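Long-range contacts in type III effector NopAA (Sinorhizobium fredii USDA 257, PDB 6SDU), which hydrolyses xyloglucan as a secreted type III effector whose enzymatic domain belongs to glycosyl hydrolase family 12: residues N95-G101 / K225-N231; I70-V76 / Q213-T219. One frame throughout, in Å; residues are numbered along the deposited sequence.

Overall arrangement
The two contacts lie in the facing sheets of a beta-sandwich, the jelly roll of glycosyl hydrolase family 12. Contact 1 joins neighbouring strands of one sheet, contact 2 those of the other, and their centres are about 12 Å apart. Strand 72-83 is followed in the chain by 90-97, and 208-218 by 225-236, so both pairs of successive strands pass from one sheet to the other. Between the sheets, Gln96 OE1 lies 2.6 Å from Tyr214 OH, a probable hydrogen bond, and Phe227 CE2 packs 3.8 Å from Val216 CG2. Contact 2 reaches the sugar site: the Glu217 side chain is about 3 Å from a glucose unit of the bound cellobiose, that of Phe227 in contact 1 about 14 Å.

Contact 1. Residues N95-G101 / K225-N231; sequences NQEVPTG and KNFNFNN
Strand 95-97 runs antiparallel to strand 225-231 at 155°, with axes 4.6 Å apart at closest approach, and beyond Glu97 the first chain leaves the sheet as a loop. Asn95 meets a classic beta bulge: its N bonds to Asn231 O (3.0 Å), while its O receives Asn230 N (2.8 Å) and, weakly, Asn231 N (3.3 Å). The extra residue fits because Asn230 adopts near-helical angles (-78/-30), which shifts the register by one. Gln96 therefore pairs with Phe229, a non-hydrogen-bonded pair (CA-CA 4.4 Å). Both side chains enter the interior, where the p rotamer of Gln96 carries its amide to Tyr214 and Asn185, and Phe229 stacks on Trp58. Glu97 and Asn228 form a hydrogen-bonded pair, Glu97 N to Asn228 O at 2.8 Å and Asn228 N to Glu97 O at 3.0 Å. On the face they share with Asn95 and Asn231, Asn228 ND2 adds a weak bond to Glu97 OE1 (3.1 Å). Val98 CG1 touches Phe227 CD2 (4.3 Å). Pro99, which has no NH to offer a strand, lays CD over the face of the Phe227 ring, 3.7 Å from its centroid, a CH-pi contact. Gly101 O finally nears Lys225 CE (3.4 Å). The chemistry is thus two-sided: amides and a carboxylate on the outer face, aromatic rings and one well-bonded glutamine towards the sandwich core.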
loop_
_atom_site.group_PDB
_atom_site.type_symbol
_atom_site.label_atom_id
_atom_site.label_comp_id
_atom_site.label_asym_id
_atom_site.label_seq_id
_atom_site.Cartn_x
_atom_site.Cartn_y
_atom_site.Cartn_z
ATOM N N ASN A 95 -3.829 -12.154 -1.573
ATOM C CA ASN A 95 -5.111 -12.617 -2.093
ATOM C C ASN A 95 -6.205 -11.847 -1.360
ATOM O O ASN A 95 -6.285 -11.922 -0.132
ATOM C CB ASN A 95 -5.255 -14.127 -1.890
ATOM C CG ASN A 95 -6.546 -14.670 -2.449
ATOM O OD1 ASN A 95 -7.023 -14.219 -3.487
ATOM N ND2 ASN A 95 -7.138 -15.627 -1.744
ATOM N N GLN A 96 -7.063 -11.129 -2.087
ATOM C CA GLN A 96 -8.000 -10.242 -1.403
ATOM C C GLN A 96 -9.388 -10.250 -2.048
ATOM O O GLN A 96 -9.572 -10.669 -3.192
ATOM C CB GLN A 96 -7.461 -8.811 -1.363
ATOM C CG GLN A 96 -7.464 -8.126 -2.744
ATOM C CD GLN A 96 -6.243 -7.274 -2.971
ATOM O OE1 GLN A 96 -5.316 -7.271 -2.159
ATOM N NE2 GLN A 96 -6.240 -6.526 -4.077
ATOM N N GLU A 97 -10.372 -9.792 -1.270
ATOM C CA GLU A 97 -11.728 -9.552 -1.745
ATOM C C GLU A 97 -12.076 -8.098 -1.425
ATOM O O GLU A 97 -11.994 -7.685 -0.268
ATOM C CB GLU A 97 -12.718 -10.504 -1.076
ATOM C CG GLU A 97 -12.512 -11.995 -1.367
ATOM C CD GLU A 97 -13.315 -12.897 -0.405
ATOM O OE1 GLU A 97 -13.583 -12.470 0.738
ATOM O OE2 GLU A 97 -13.685 -14.031 -0.791
ATOM N N VAL A 98 -12.472 -7.339 -2.437
ATOM C CA VAL A 98 -12.618 -5.888 -2.325
ATOM C C VAL A 98 -14.043 -5.529 -2.702
ATOM O O VAL A 98 -14.732 -6.299 -3.397
ATOM C CB VAL A 98 -11.598 -5.142 -3.223
ATOM C CG1 VAL A 98 -10.157 -5.457 -2.824
ATOM C CG2 VAL A 98 -11.827 -5.501 -4.676
ATOM N N PRO A 99 -14.534 -4.380 -2.259
ATOM C CA PRO A 99 -15.852 -3.897 -2.683
ATOM C C PRO A 99 -15.709 -3.283 -4.070
ATOM O O PRO A 99 -14.616 -3.245 -4.638
ATOM C CB PRO A 99 -16.220 -2.836 -1.633
ATOM C CG PRO A 99 -14.917 -2.346 -1.139
ATOM C CD PRO A 99 -13.899 -3.460 -1.293
ATOM N N THR A 100 -16.839 -2.834 -4.623
ATOM C CA THR A 100 -16.861 -2.188 -5.933
ATOM C C THR A 100 -16.677 -0.667 -5.884
ATOM O O THR A 100 -15.890 -0.113 -6.662
ATOM C CB THR A 100 -18.178 -2.526 -6.656
ATOM O OG1 THR A 100 -18.262 -3.938 -6.875
ATOM C CG2 THR A 100 -18.253 -1.821 -7.991
ATOM N N GLY A 101 -17.422 0.023 -5.017
ATOM C CA GLY A 101 -17.462 1.471 -4.997
ATOM C C GLY A 101 -16.622 2.147 -3.914
ATOM O O GLY A 101 -15.863 1.531 -3.168
ATOM N N LYS A 225 -17.630 -0.260 3.919
ATOM C CA LYS A 225 -17.187 -1.189 2.897
ATOM C C LYS A 225 -16.167 -2.135 3.518
ATOM O O LYS A 225 -15.342 -1.727 4.354
ATOM C CB LYS A 225 -16.632 -0.445 1.680
ATOM C CG LYS A 225 -17.741 -0.043 0.713
ATOM C CD LYS A 225 -17.405 1.160 -0.102
ATOM C CE LYS A 225 -18.545 1.436 -1.074
ATOM N NZ LYS A 225 -19.853 1.098 -0.471
ATOM N N ASN A 226 -16.200 -3.386 3.061
ATOM C CA ASN A 226 -15.437 -4.463 3.664
ATOM C C ASN A 226 -14.289 -4.869 2.750
ATOM O O ASN A 226 -14.467 -4.965 1.532
ATOM C CB ASN A 226 -16.356 -5.659 3.928
ATOM C CG ASN A 226 -15.720 -6.682 4.843
ATOM O OD1 ASN A 226 -15.425 -6.381 5.999
ATOM N ND2 ASN A 226 -15.539 -7.898 4.356
ATOM N N PHE A 227 -13.116 -5.118 3.348
ATOM C CA PHE A 227 -11.933 -5.590 2.626
ATOM C C PHE A 227 -11.398 -6.823 3.334
ATOM O O PHE A 227 -11.085 -6.758 4.522
ATOM C CB PHE A 227 -10.840 -4.512 2.565
ATOM C CG PHE A 227 -11.264 -3.238 1.875
ATOM C CD1 PHE A 227 -12.005 -2.284 2.556
ATOM C CD2 PHE A 227 -10.900 -2.985 0.554
ATOM C CE1 PHE A 227 -12.379 -1.102 1.934
ATOM C CE2 PHE A 227 -11.278 -1.813 -0.073
ATOM C CZ PHE A 227 -12.037 -0.880 0.611
ATOM N N ASN A 228 -11.319 -7.948 2.627
ATOM C CA ASN A 228 -10.792 -9.183 3.187
ATOM C C ASN A 228 -9.438 -9.504 2.566
ATOM O O ASN A 228 -9.307 -9.567 1.335
ATOM C CB ASN A 228 -11.735 -10.370 2.954
ATOM C CG ASN A 228 -13.063 -10.214 3.658
ATOM O OD1 ASN A 228 -13.111 -10.065 4.875
ATOM N ND2 ASN A 228 -14.153 -10.282 2.899
ATOM N N PHE A 229 -8.451 -9.771 3.409
ATOM C CA PHE A 229 -7.136 -10.162 2.927
ATOM C C PHE A 229 -7.043 -11.619 3.352
ATOM O O PHE A 229 -6.666 -11.932 4.485
ATOM C CB PHE A 229 -6.043 -9.252 3.499
ATOM C CG PHE A 229 -6.221 -7.796 3.113
ATOM C CD1 PHE A 229 -5.707 -7.309 1.922
ATOM C CD2 PHE A 229 -6.940 -6.930 3.919
ATOM C CE1 PHE A 229 -5.883 -5.968 1.556
ATOM C CE2 PHE A 229 -7.139 -5.586 3.548
ATOM C CZ PHE A 229 -6.620 -5.110 2.368
ATOM N N ASN A 230 -7.338 -12.515 2.407
ATOM C CA ASN A 230 -7.431 -13.931 2.739
ATOM C C ASN A 230 -6.059 -14.543 2.877
ATOM O O ASN A 230 -5.871 -15.477 3.666
ATOM C CB ASN A 230 -8.185 -14.702 1.658
ATOM C CG ASN A 230 -9.579 -14.210 1.469
ATOM O OD1 ASN A 230 -10.296 -13.962 2.444
ATOM N ND2 ASN A 230 -10.000 -14.087 0.212
ATOM N N ASN A 231 -5.092 -14.015 2.142
ATOM C CA ASN A 231 -3.729 -14.411 2.392
ATOM C C ASN A 231 -2.827 -13.208 2.197
ATOM O O ASN A 231 -3.078 -12.373 1.323
ATOM C CB ASN A 231 -3.302 -15.561 1.486
ATOM C CG ASN A 231 -1.889 -15.975 1.754
ATOM O OD1 ASN A 231 -1.571 -16.398 2.861
ATOM N ND2 ASN A 231 -1.016 -15.809 0.768
#

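Contact 2. Residues I70-V76 / Q213-T219; sequences IKSYPHV and QYGVEIT
Strands 72-76 and 213-218 run antiparallel at 152°, axes 4.5 Å apart at closest approach; Ile70 and Lys71 precede the first as a loop, and the second chain turns away at Thr219. Val76 and Tyr214 exchange backbone bonds, each N to the other's O at 2.9 Å. Proline lacks an NH, so at Pro74 only the carbonyl serves, taking Val216 N at 3.3 Å. Further along, Ile218 N reaches Ser72 O (3.0 Å) and Lys71 N reaches Ile218 O (2.8 Å). Lys71 NZ donates to Thr219 O (2.7 Å) and to Thr67 and Gly69 carbonyls, so three backbone oxygens satisfy the ammonium group of a buried lysine. His75, chi1 p, turns ND1 back to Tyr73 O (2.9 Å). Opposite it sits Gly215, CA-CA 4.0 Å; a beta carbon there would lie 1.9 Å from Pro74 O. Ser72 OG bonds to Gln48, Tyr73 OH to Ala107 O, and Tyr214 OH to Gln96 and Thr123. Pro74 CG packs on Val216 CG1 (3.8 Å). The ring of Tyr73, chi1 t, brings CD1 to 3.5 Å from Glu217 CG, and Glu217 OE2 bonds to O2 of a cellobiose glucose unit. With Ile70, in the loop before its strand, also lining the pocket, the contact is part of the sugar-binding sheet of a family 12 beta-jelly roll.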
loop_
_atom_site.group_PDB
_atom_site.type_symbol
_atom_site.label_atom_id
_atom_site.label_comp_id
_atom_site.label_asym_id
_atom_site.label_seq_id
_atom_site.Cartn_x
_atom_site.Cartn_y
_atom_site.Cartn_z
ATOM N N ILE A 70 -7.238 11.197 2.221
ATOM C CA ILE A 70 -7.146 9.855 2.793
ATOM C C ILE A 70 -7.465 9.906 4.284
ATOM O O ILE A 70 -6.914 10.732 5.023
ATOM C CB ILE A 70 -5.747 9.274 2.520
ATOM C CG1 ILE A 70 -5.609 9.002 1.032
ATOM C CG2 ILE A 70 -5.494 7.967 3.252
ATOM C CD1 ILE A 70 -4.241 8.707 0.682
ATOM N N LYS A 71 -8.373 9.032 4.737
ATOM C CA LYS A 71 -8.761 9.005 6.145
ATOM C C LYS A 71 -8.029 7.946 6.945
ATOM O O LYS A 71 -7.812 8.139 8.145
ATOM C CB LYS A 71 -10.274 8.757 6.322
ATOM C CG LYS A 71 -11.180 9.540 5.396
ATOM C CD LYS A 71 -10.971 11.021 5.570
ATOM C CE LYS A 71 -12.044 11.783 4.816
ATOM N NZ LYS A 71 -12.126 11.450 3.349
ATOM N N SER A 72 -7.643 6.832 6.320
ATOM C CA SER A 72 -7.132 5.711 7.080
ATOM C C SER A 72 -6.247 4.835 6.207
ATOM O O SER A 72 -6.328 4.856 4.973
ATOM C CB SER A 72 -8.301 4.905 7.645
ATOM O OG SER A 72 -9.030 4.301 6.580
ATOM N N TYR A 73 -5.372 4.082 6.864
ATOM C CA TYR A 73 -4.570 3.050 6.208
ATOM C C TYR A 73 -4.462 1.852 7.137
ATOM O O TYR A 73 -3.411 1.618 7.749
ATOM C CB TYR A 73 -3.184 3.573 5.817
ATOM C CG TYR A 73 -2.312 2.574 5.029
ATOM C CD1 TYR A 73 -2.774 1.969 3.859
ATOM C CD2 TYR A 73 -1.020 2.258 5.455
ATOM C CE1 TYR A 73 -1.977 1.069 3.138
ATOM C CE2 TYR A 73 -0.208 1.358 4.746
ATOM C CZ TYR A 73 -0.687 0.766 3.593
ATOM O OH TYR A 73 0.118 -0.137 2.903
ATOM N N PRO A 74 -5.550 1.091 7.300
ATOM C CA PRO A 74 -5.437 -0.201 7.999
ATOM C C PRO A 74 -4.452 -1.100 7.265
ATOM O O PRO A 74 -4.528 -1.264 6.039
ATOM C CB PRO A 74 -6.857 -0.775 7.930
ATOM C CG PRO A 74 -7.518 -0.047 6.802
ATOM C CD PRO A 74 -6.922 1.340 6.828
ATOM N N HIS A 75 -3.511 -1.679 8.000
ATOM C CA HIS A 75 -2.500 -2.428 7.268
ATOM C C HIS A 75 -1.836 -3.453 8.159
ATOM O O HIS A 75 -1.879 -3.371 9.385
ATOM C CB HIS A 75 -1.446 -1.509 6.670
ATOM C CG HIS A 75 -0.571 -0.858 7.695
ATOM N ND1 HIS A 75 -0.936 0.297 8.351
ATOM C CD2 HIS A 75 0.659 -1.183 8.156
ATOM C CE1 HIS A 75 0.031 0.655 9.177
ATOM N NE2 HIS A 75 1.003 -0.234 9.089
ATOM N N VAL A 76 -1.214 -4.415 7.494
ATOM C CA VAL A 76 -0.333 -5.406 8.082
ATOM C C VAL A 76 1.087 -4.978 7.716
ATOM O O VAL A 76 1.298 -4.355 6.672
ATOM C CB VAL A 76 -0.690 -6.806 7.542
ATOM C CG1 VAL A 76 -0.578 -6.825 6.008
ATOM C CG2 VAL A 76 0.176 -7.923 8.168
ATOM N N GLN A 213 4.764 -3.099 4.037
ATOM C CA GLN A 213 3.387 -2.984 4.524
ATOM C C GLN A 213 2.369 -3.291 3.425
ATOM O O GLN A 213 2.659 -3.149 2.232
ATOM C CB GLN A 213 3.121 -1.585 5.089
ATOM C CG GLN A 213 4.060 -1.202 6.195
ATOM C CD GLN A 213 3.924 0.244 6.656
ATOM O OE1 GLN A 213 3.285 1.083 6.009
ATOM N NE2 GLN A 213 4.555 0.544 7.776
ATOM N N TYR A 214 1.170 -3.725 3.834
ATOM C CA TYR A 214 0.076 -3.945 2.894
ATOM C C TYR A 214 -1.269 -3.627 3.546
ATOM O O TYR A 214 -1.545 -4.085 4.657
ATOM C CB TYR A 214 0.071 -5.386 2.361
ATOM C CG TYR A 214 -0.759 -5.551 1.105
ATOM C CD1 TYR A 214 -0.375 -4.955 -0.095
ATOM C CD2 TYR A 214 -1.938 -6.306 1.115
ATOM C CE1 TYR A 214 -1.139 -5.121 -1.265
ATOM C CE2 TYR A 214 -2.711 -6.476 -0.043
ATOM C CZ TYR A 214 -2.313 -5.874 -1.225
ATOM O OH TYR A 214 -3.087 -6.036 -2.372
ATOM N N GLY A 215 -2.111 -2.889 2.830
ATOM C CA GLY A 215 -3.412 -2.520 3.364
ATOM C C GLY A 215 -4.195 -1.720 2.352
ATOM O O GLY A 215 -3.995 -1.883 1.147
ATOM N N VAL A 216 -5.132 -0.894 2.837
ATOM C CA VAL A 216 -5.951 -0.057 1.963
ATOM C C VAL A 216 -5.972 1.386 2.479
ATOM O O VAL A 216 -6.271 1.639 3.656
ATOM C CB VAL A 216 -7.378 -0.646 1.797
ATOM C CG1 VAL A 216 -8.076 -0.828 3.115
ATOM C CG2 VAL A 216 -8.227 0.174 0.827
ATOM N N GLU A 217 -5.651 2.340 1.594
ATOM C CA GLU A 217 -5.794 3.762 1.902
ATOM C C GLU A 217 -7.215 4.155 1.525
ATOM O O GLU A 217 -7.541 4.196 0.333
ATOM C CB GLU A 217 -4.801 4.598 1.099
ATOM C CG GLU A 217 -3.316 4.345 1.406
ATOM C CD GLU A 217 -2.391 5.246 0.600
ATOM O OE1 GLU A 217 -2.501 5.272 -0.664
ATOM O OE2 GLU A 217 -1.557 5.929 1.232
ATOM N N ILE A 218 -8.061 4.456 2.513
ATOM C CA ILE A 218 -9.473 4.734 2.251
ATOM C C ILE A 218 -9.703 6.236 2.225
ATOM O O ILE A 218 -9.482 6.939 3.219
ATOM C CB ILE A 218 -10.380 4.057 3.283
ATOM C CG1 ILE A 218 -10.099 2.566 3.308
ATOM C CG2 ILE A 218 -11.873 4.328 2.956
ATOM C CD1 ILE A 218 -10.795 1.861 4.400
ATOM N N THR A 219 -10.180 6.727 1.090
ATOM C CA THR A 219 -10.613 8.109 1.027
ATOM C C THR A 219 -12.110 8.216 1.299
ATOM O O THR A 219 -12.541 9.099 2.045
ATOM C CB THR A 219 -10.205 8.731 -0.320
ATOM O OG1 THR A 219 -8.773 8.891 -0.339
ATOM C CG2 THR A 219 -10.854 10.110 -0.523
#